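Long-range contacts in STING-associated CdnE c-di-GMP synthase (Flavobacteriaceae, PDB 6WT8), which probably joins two GTP molecules into the cyclic dinucleotide c-di-GMP, a signal for a bacterial STING partner in CBASS defence: residues Asn65-Ala70 against Asn103-Val108; Glu181-Val186 against Asp194-Thr199. One frame throughout, in Å; residues are numbered along the deposited sequence.

Contact 1 of 2, residues Asn65-Ala70 against Asn103-Val108; sequences NSKVAA and NDVDLV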
loop_
_atom_site.group_PDB
_atom_site.type_symbol
_atom_site.label_atom_id
_atom_site.label_comp_id
_atom_site.label_asym_id
_atom_site.label_seq_id
_atom_site.Cartn_x
_atom_site.Cartn_y
_atom_site.Cartn_z
ATOM N N ASN A 65 9.844 13.655 -5.371
ATOM C CA ASN A 65 9.171 14.549 -6.311
ATOM C C ASN A 65 7.660 14.363 -6.255
ATOM O O ASN A 65 6.910 15.342 -6.317
ATOM C CB ASN A 65 9.675 14.326 -7.736
ATOM C CG ASN A 65 10.992 15.011 -7.970
ATOM O OD1 ASN A 65 11.338 15.957 -7.261
ATOM N ND2 ASN A 65 11.720 14.554 -8.961
ATOM N N SER A 66 7.190 13.117 -6.118
ATOM C CA SER A 66 5.754 12.859 -6.024
ATOM C C SER A 66 5.159 13.558 -4.817
ATOM O O SER A 66 4.109 14.211 -4.918
ATOM C CB SER A 66 5.507 11.354 -5.939
ATOM O OG SER A 66 4.089 11.118 -5.961
ATOM N N LYS A 67 5.820 13.467 -3.681
ATOM C CA LYS A 67 5.266 14.041 -2.465
ATOM C C LYS A 67 5.311 15.561 -2.501
ATOM O O LYS A 67 4.384 16.237 -2.007
ATOM C CB LYS A 67 6.040 13.509 -1.239
ATOM C CG LYS A 67 5.845 11.990 -0.965
ATOM C CD LYS A 67 6.769 11.520 0.164
ATOM C CE LYS A 67 6.645 10.010 0.323
ATOM N NZ LYS A 67 7.663 9.615 1.399
ATOM N N VAL A 68 6.379 16.130 -3.078
ATOM C CA VAL A 68 6.460 17.588 -3.229
ATOM C C VAL A 68 5.366 18.088 -4.152
ATOM O O VAL A 68 4.682 19.089 -3.847
ATOM C CB VAL A 68 7.838 17.996 -3.772
ATOM C CG1 VAL A 68 7.839 19.519 -4.173
ATOM C CG2 VAL A 68 8.910 17.735 -2.743
ATOM N N ALA A 69 5.151 17.389 -5.280
ATOM C CA ALA A 69 4.084 17.790 -6.194
ATOM C C ALA A 69 2.730 17.771 -5.489
ATOM O O ALA A 69 1.927 18.695 -5.625
ATOM C CB ALA A 69 4.042 16.895 -7.440
ATOM N N ALA A 70 2.456 16.716 -4.731
ATOM C CA ALA A 70 1.175 16.650 -4.011
ATOM C C ALA A 70 1.083 17.742 -2.942
ATOM O O ALA A 70 0.000 18.329 -2.745
ATOM C CB ALA A 70 1.005 15.268 -3.365
ATOM N N ASN A 103 4.850 5.769 -10.365
ATOM C CA ASN A 103 3.803 5.736 -9.353
ATOM C C ASN A 103 3.878 6.985 -8.475
ATOM O O ASN A 103 4.955 7.492 -8.155
ATOM C CB ASN A 103 3.961 4.507 -8.473
ATOM C CG ASN A 103 3.778 3.198 -9.187
ATOM O OD1 ASN A 103 4.453 2.235 -8.842
ATOM N ND2 ASN A 103 2.838 3.125 -10.138
ATOM N N ASP A 104 2.708 7.481 -8.059
ATOM C CA ASP A 104 2.597 8.678 -7.267
ATOM C C ASP A 104 1.723 8.463 -6.047
ATOM O O ASP A 104 0.820 7.611 -6.051
ATOM C CB ASP A 104 1.964 9.782 -8.113
ATOM C CG ASP A 104 2.924 10.351 -9.084
ATOM O OD1 ASP A 104 3.795 11.143 -8.669
ATOM O OD2 ASP A 104 2.812 10.008 -10.281
ATOM N N VAL A 105 2.021 9.239 -4.996
ATOM C CA VAL A 105 1.047 9.384 -3.892
ATOM C C VAL A 105 -0.240 9.973 -4.460
ATOM O O VAL A 105 -0.213 10.815 -5.374
ATOM C CB VAL A 105 1.534 10.252 -2.714
ATOM C CG1 VAL A 105 2.795 9.665 -2.030
ATOM C CG2 VAL A 105 1.842 11.702 -3.147
ATOM N N ASP A 106 -1.385 9.559 -3.902
ATOM C CA ASP A 106 -2.627 10.301 -4.156
ATOM C C ASP A 106 -2.843 11.304 -3.030
ATOM O O ASP A 106 -2.576 11.005 -1.845
ATOM C CB ASP A 106 -3.880 9.404 -4.114
ATOM C CG ASP A 106 -3.953 8.355 -5.161
ATOM O OD1 ASP A 106 -3.365 8.484 -6.232
ATOM O OD2 ASP A 106 -4.694 7.363 -4.917
ATOM N N LEU A 107 -3.365 12.482 -3.378
ATOM C CA LEU A 107 -3.793 13.425 -2.353
ATOM C C LEU A 107 -5.253 13.148 -1.995
ATOM O O LEU A 107 -6.103 13.004 -2.890
ATOM C CB LEU A 107 -3.647 14.856 -2.890
ATOM C CG LEU A 107 -4.089 15.975 -1.902
ATOM C CD1 LEU A 107 -3.328 17.231 -2.230
ATOM C CD2 LEU A 107 -5.608 16.273 -2.030
ATOM N N VAL A 108 -5.556 13.039 -0.695
ATOM C CA VAL A 108 -6.920 12.791 -0.243
ATOM C C VAL A 108 -7.384 14.015 0.522
ATOM O O VAL A 108 -6.724 14.441 1.488
ATOM C CB VAL A 108 -6.990 11.540 0.657
ATOM C CG1 VAL A 108 -8.458 11.174 0.896
ATOM C CG2 VAL A 108 -6.319 10.383 -0.022
#
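Ser66 reaches out from its helix to the extended loop just before strand 106-112, where its hydroxyl serves two partners. OG donates to OD1 of Asp104 at 2.7 Å, meeting the anti lone pair of that oxygen, on the side away from OD2. The same OG accepts the backbone N-H of Val105 at 3.0 Å, a bent bond of 143°, and so satisfies that amide. Serine suits the place: with OG anti to its own backbone N (chi1 -175°), the short side chain puts one donor and one acceptor against the loop. OD1 of Asp104 also forms a salt bridge with Arg193. Asp104-Val105-Asp106 probably represents the acidic D-x-D pattern of nucleotidyltransferases, here held against helix 60-81.

Next to these bonds Val105 packs on the helix through its methyls: CG2 lies 3.7 Å from CB of Ala70, whose small side chain lets the loop come close, and CG1 meets CG of Lys67 at 4.0 Å, the two side chains crossing at about a right angle. CD1 of Leu107 rests 3.5 Å from the carbonyl O of Ala70. Leu107 also touches Val73 and Leu77 of the same helix and Phe87, and its own strand runs between strands 85-90 and 192-204.

Contact 2 of 2, residues Glu181-Val186 against Asp194-Thr199; sequences ENSIYV and DIDVVT
OD1 of Asp196 is gripped by two groups: the hydroxyl OG of Ser183, which donates to it at 2.7 Å, and Lys180, which adds a salt bridge. The serine approaches from above the carboxylate plane, 51° out of it, with OG held between its backbone N and carbonyl carbon (chi1 66°). Asp196 lies on strand 192-204, which forms a beta hairpin with strand 184-189; Ser183 comes just before the latter. Ile184 with Val197 and Val186 with Ile195 are its antiparallel hydrogen-bonded pairs; Val197 N, for example, gives its hydrogen to Ile184 O at 2.8 Å. These four branched side chains suit extended backbone and share one face, toward helices 154-172 and 60-81, with Val186 CG2 4.1 Å from Val197 CG2.

Tyr185 and Asp196 form the non-hydrogen-bonded pair between them, on the other face. The ring lies only 22° from the plane of the carboxylate, with CD1 3.1 Å from Asp196 OD1, and it also takes a cation-pi contact from Lys180. A water at the ring edge links Tyr185 OH to the carbonyl O of Asp194. An alanine at Tyr185 would probably leave Lys180 without its aromatic partner, open a gap beside the Asp196 carboxylate and deprive that water of one anchor. Another water bridges the loop residue Asn182 to strand 192-204, 2.7 Å from Asn182 O and 2.9 Å from Thr199 N.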
loop_
_atom_site.group_PDB
_atom_site.type_symbol
_atom_site.label_atom_id
_atom_site.label_comp_id
_atom_site.label_asym_id
_atom_site.label_seq_id
_atom_site.Cartn_x
_atom_site.Cartn_y
_atom_site.Cartn_z
ATOM N N GLU A 181 -14.458 9.652 -12.387
ATOM C CA GLU A 181 -15.536 9.576 -11.402
ATOM C C GLU A 181 -15.003 9.835 -10.009
ATOM O O GLU A 181 -15.669 10.502 -9.203
ATOM C CB GLU A 181 -16.176 8.191 -11.366
ATOM C CG GLU A 181 -16.723 7.605 -12.609
ATOM C CD GLU A 181 -17.234 6.225 -12.287
ATOM O OE1 GLU A 181 -16.412 5.380 -11.842
ATOM O OE2 GLU A 181 -18.454 6.018 -12.390
ATOM N N ASN A 182 -13.867 9.233 -9.678
ATOM C CA ASN A 182 -13.423 9.153 -8.297
ATOM C C ASN A 182 -12.193 10.003 -8.013
ATOM O O ASN A 182 -11.727 10.023 -6.875
ATOM C CB ASN A 182 -13.142 7.686 -7.920
ATOM C CG ASN A 182 -14.406 6.860 -7.794
ATOM O OD1 ASN A 182 -15.403 7.273 -7.191
ATOM N ND2 ASN A 182 -14.381 5.677 -8.393
ATOM N N SER A 183 -11.661 10.729 -8.992
ATOM C CA SER A 183 -10.549 11.642 -8.670
ATOM C C SER A 183 -10.472 12.725 -9.740
ATOM O O SER A 183 -11.038 12.600 -10.836
ATOM C CB SER A 183 -9.179 10.915 -8.548
ATOM O OG SER A 183 -8.835 10.395 -9.843
ATOM N N ILE A 184 -9.701 13.761 -9.420
ATOM C CA ILE A 184 -9.251 14.784 -10.361
ATOM C C ILE A 184 -7.772 14.543 -10.656
ATOM O O ILE A 184 -6.993 14.381 -9.723
ATOM C CB ILE A 184 -9.459 16.188 -9.770
ATOM C CG1 ILE A 184 -10.951 16.462 -9.495
ATOM C CG2 ILE A 184 -8.927 17.273 -10.767
ATOM C CD1 ILE A 184 -11.122 17.653 -8.493
ATOM N N TYR A 185 -7.369 14.531 -11.918
ATOM C CA TYR A 185 -5.985 14.209 -12.256
ATOM C C TYR A 185 -5.266 15.496 -12.656
ATOM O O TYR A 185 -5.681 16.172 -13.596
ATOM C CB TYR A 185 -5.925 13.199 -13.409
ATOM C CG TYR A 185 -4.668 12.336 -13.473
ATOM C CD1 TYR A 185 -4.053 11.882 -12.306
ATOM C CD2 TYR A 185 -4.138 11.941 -14.688
ATOM C CE1 TYR A 185 -2.913 11.054 -12.348
ATOM C CE2 TYR A 185 -3.006 11.124 -14.755
ATOM C CZ TYR A 185 -2.400 10.679 -13.590
ATOM O OH TYR A 185 -1.275 9.864 -13.646
ATOM N N VAL A 186 -4.217 15.859 -11.914
ATOM C CA VAL A 186 -3.530 17.134 -12.081
ATOM C C VAL A 186 -2.136 16.901 -12.620
ATOM O O VAL A 186 -1.376 16.126 -12.034
ATOM C CB VAL A 186 -3.440 17.885 -10.749
ATOM C CG1 VAL A 186 -2.777 19.233 -10.967
ATOM C CG2 VAL A 186 -4.843 18.011 -10.162
ATOM N N ASP A 194 2.193 13.681 -12.071
ATOM C CA ASP A 194 0.739 13.679 -12.210
ATOM C C ASP A 194 0.122 13.164 -10.921
ATOM O O ASP A 194 0.406 12.043 -10.485
ATOM C CB ASP A 194 0.293 12.823 -13.390
ATOM C CG ASP A 194 0.957 13.246 -14.691
ATOM O OD1 ASP A 194 1.107 14.454 -14.927
ATOM O OD2 ASP A 194 1.366 12.357 -15.455
ATOM N N ILE A 195 -0.712 13.983 -10.284
ATOM C CA ILE A 195 -1.258 13.657 -8.975
ATOM C C ILE A 195 -2.771 13.499 -9.064
ATOM O O ILE A 195 -3.454 14.391 -9.577
ATOM C CB ILE A 195 -0.918 14.756 -7.962
ATOM C CG1 ILE A 195 0.607 14.960 -7.864
ATOM C CG2 ILE A 195 -1.522 14.489 -6.602
ATOM C CD1 ILE A 195 1.406 13.723 -7.407
ATOM N N ASP A 196 -3.296 12.389 -8.538
ATOM C CA ASP A 196 -4.743 12.232 -8.396
ATOM C C ASP A 196 -5.214 12.833 -7.082
ATOM O O ASP A 196 -4.605 12.616 -6.041
ATOM C CB ASP A 196 -5.149 10.754 -8.424
ATOM C CG ASP A 196 -5.351 10.209 -9.819
ATOM O OD1 ASP A 196 -6.261 10.675 -10.572
ATOM O OD2 ASP A 196 -4.572 9.296 -10.165
ATOM N N VAL A 197 -6.319 13.589 -7.142
ATOM C CA VAL A 197 -6.941 14.242 -5.992
ATOM C C VAL A 197 -8.258 13.535 -5.714
ATOM O O VAL A 197 -9.159 13.559 -6.560
ATOM C CB VAL A 197 -7.170 15.737 -6.288
ATOM C CG1 VAL A 197 -7.978 16.384 -5.217
ATOM C CG2 VAL A 197 -5.816 16.454 -6.465
ATOM N N VAL A 198 -8.349 12.908 -4.546
ATOM C CA VAL A 198 -9.502 12.122 -4.110
ATOM C C VAL A 198 -10.263 12.944 -3.084
ATOM O O VAL A 198 -9.648 13.549 -2.204
ATOM C CB VAL A 198 -8.974 10.806 -3.508
ATOM C CG1 VAL A 198 -10.088 9.916 -3.048
ATOM C CG2 VAL A 198 -8.123 10.102 -4.590
ATOM N N THR A 199 -11.599 12.957 -3.200
ATOM C CA THR A 199 -12.486 13.658 -2.278
ATOM C C THR A 199 -13.317 12.614 -1.544
ATOM O O THR A 199 -13.921 11.746 -2.186
ATOM C CB THR A 199 -13.365 14.641 -3.029
ATOM O OG1 THR A 199 -12.533 15.512 -3.816
ATOM C CG2 THR A 199 -14.279 15.439 -2.103
HETATM O O HOH W 1 -13.196 11.669 -5.286
HETATM O O HOH W 2 0.144 9.664 -11.504
HETATM O O HOH W 3 0.369 9.713 -15.405
#

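How the contacts relate
From the N terminus the chain runs along helix 60-81, turns into strand 85-90 and returns to strand 106-112; contact 1 closes this excursion of 32 residues. Contact 2 follows helix 154-172 and closes a tight hairpin with seven residues between its segments. The two are in series, neither nesting nor crossing, yet meet in one sheet. Leu107 N lies 2.9 Å from Asp196 O, and Leu107 O 2.8 Å from Val198 N, probable hydrogen bonds between parallel strands. Helix 60-81, one side of contact 1, also touches Ile195 and Val197. Asp106 and Asp196 lie side by side and, with Asp104, probably correspond to the acidic residues of nucleotidyltransferases, though the Asp104 carboxylate here turns to Ser66 and Arg193.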